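Local coordinates for protein BIFUNCTIONAL PROTEIN Proline utilization A (PutA) (Corynebacterium freiburgense, PDB 5UX5) that probably oxidises proline to glutamate in two steps, coupling an FAD-dependent proline dehydrogenase to an NAD-dependent aldehyde dehydrogenase within one polypeptide, at residues A[161-167]-A[191-196]. Sequence-based numbering, arbitrary orientation.
Sequences VLGDGEA and TSVVAQ
Ala195 and Val161 meet side by side where two neighbouring beta-alpha loops of the proline dehydrogenase barrel touch, a worked example of how a TIM-type barrel packs the segments that follow adjacent parallel strands, here 151-157 and 185-189. The methyl of Ala195 points into the turn that leads into helix 164-178. One neighbour is Val161 CG1, 3.7 Å from Ala195 CB; another is the carbonyl of Gly163, the N-cap residue, whose O already accepts the helical bond from Ala167 N. Val161 sets CG1 anti to its own backbone N (chi1 -174°), and this rotation lets the methyl touch Ala195 CB on one flank and, roughly at right angles to that, the carbonyl of Thr191, with CG1 3.5 Å from Thr191 O. One helical turn along, Ala167 presents its CB to the carbonyls of Ser192 and Val193 and lies 4.3 Å from Ala195 CB, so three small apolar groups border a largely backbone surface.

Polar groups link this patch to the aldehyde dehydrogenase part of the chain. The carboxylate of Asp164 swings toward the backbone of Ala195 and forms two salt bridges, OD1 with Arg212 and OD2 with Arg752; Arg212 also donates to Val193 O, tying both loops to helix 202-221. Gln196, extended beyond CG, passes across the oxygen end of the Leu162 carbonyl, and its amide nitrogen bonds chiefly to Ala747 O of helix 740-750. Across the two loops its other bond is weak and bent: Gln196 NE2 lies 2.8 Å from Leu162 O, with an N-H...O angle of 127°.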
# COMPACT_ATOMS: atom_id res chain seq x y z
N VAL A 161 3.67 -10.76 15.03
CA VAL A 161 5.13 -10.72 14.94
C VAL A 161 5.49 -9.55 14.03
O VAL A 161 5.72 -9.71 12.83
CB VAL A 161 5.72 -12.04 14.46
CG1 VAL A 161 7.24 -11.98 14.53
CG2 VAL A 161 5.19 -13.18 15.30
N LEU A 162 5.56 -8.35 14.63
CA LEU A 162 5.94 -7.13 13.95
C LEU A 162 7.39 -6.73 14.16
O LEU A 162 7.91 -5.93 13.37
CB LEU A 162 5.02 -5.98 14.39
CG LEU A 162 3.56 -6.37 14.11
CD1 LEU A 162 2.54 -5.35 14.58
CD2 LEU A 162 3.36 -6.65 12.65
N GLY A 163 8.08 -7.28 15.17
CA GLY A 163 9.46 -6.91 15.44
C GLY A 163 10.31 -8.11 15.82
O GLY A 163 9.82 -9.21 16.02
N ASP A 164 11.62 -7.87 15.92
CA ASP A 164 12.52 -8.96 16.30
C ASP A 164 12.29 -9.44 17.73
O ASP A 164 12.63 -10.58 18.05
CB ASP A 164 13.98 -8.55 16.13
CG ASP A 164 14.43 -8.54 14.67
OD1 ASP A 164 13.93 -9.36 13.84
OD2 ASP A 164 15.30 -7.68 14.37
N GLY A 165 11.75 -8.58 18.59
CA GLY A 165 11.47 -8.95 19.97
C GLY A 165 10.48 -10.09 20.05
O GLY A 165 10.76 -11.12 20.65
N GLU A 166 9.29 -9.90 19.48
CA GLU A 166 8.32 -10.97 19.49
C GLU A 166 8.75 -12.14 18.63
O GLU A 166 8.39 -13.28 18.93
CB GLU A 166 6.97 -10.45 19.03
CG GLU A 166 5.86 -11.48 19.07
CD GLU A 166 5.58 -12.06 20.44
OE1 GLU A 166 5.81 -11.37 21.47
OE2 GLU A 166 5.06 -13.22 20.44
N ALA A 167 9.52 -11.90 17.57
CA ALA A 167 9.99 -13.01 16.76
C ALA A 167 10.90 -13.94 17.56
O ALA A 167 10.87 -15.17 17.40
CB ALA A 167 10.72 -12.49 15.53
N THR A 191 7.72 -16.40 9.05
CA THR A 191 7.43 -15.04 9.49
C THR A 191 7.27 -14.94 11.00
O THR A 191 7.21 -13.82 11.51
CB THR A 191 6.17 -14.53 8.84
OG1 THR A 191 5.06 -15.24 9.37
CG2 THR A 191 6.25 -14.80 7.40
N SER A 192 7.21 -16.05 11.72
CA SER A 192 7.31 -15.97 13.16
C SER A 192 8.76 -15.96 13.63
O SER A 192 9.03 -15.54 14.76
CB SER A 192 6.61 -17.15 13.82
OG SER A 192 5.25 -17.23 13.44
N VAL A 193 9.70 -16.39 12.77
CA VAL A 193 11.10 -16.45 13.15
C VAL A 193 11.84 -15.17 12.76
O VAL A 193 12.77 -14.75 13.46
CB VAL A 193 11.74 -17.71 12.55
CG1 VAL A 193 13.23 -17.72 12.74
CG2 VAL A 193 11.14 -18.95 13.18
N VAL A 194 11.44 -14.55 11.66
CA VAL A 194 11.96 -13.26 11.23
C VAL A 194 10.77 -12.31 11.07
O VAL A 194 9.87 -12.55 10.25
CB VAL A 194 12.74 -13.38 9.91
CG1 VAL A 194 13.11 -12.00 9.38
CG2 VAL A 194 13.97 -14.21 10.11
N ALA A 195 10.74 -11.24 11.86
CA ALA A 195 9.67 -10.29 11.64
C ALA A 195 10.02 -9.40 10.46
O ALA A 195 11.19 -9.22 10.14
CB ALA A 195 9.41 -9.44 12.87
N GLN A 196 8.97 -8.82 9.84
CA GLN A 196 9.11 -7.90 8.71
C GLN A 196 9.92 -8.52 7.57
O GLN A 196 10.78 -7.87 6.98
CB GLN A 196 9.74 -6.58 9.16
CG GLN A 196 8.87 -5.76 10.12
CD GLN A 196 9.59 -4.54 10.72
OE1 GLN A 196 10.65 -4.12 10.25
NE2 GLN A 196 9.00 -3.97 11.76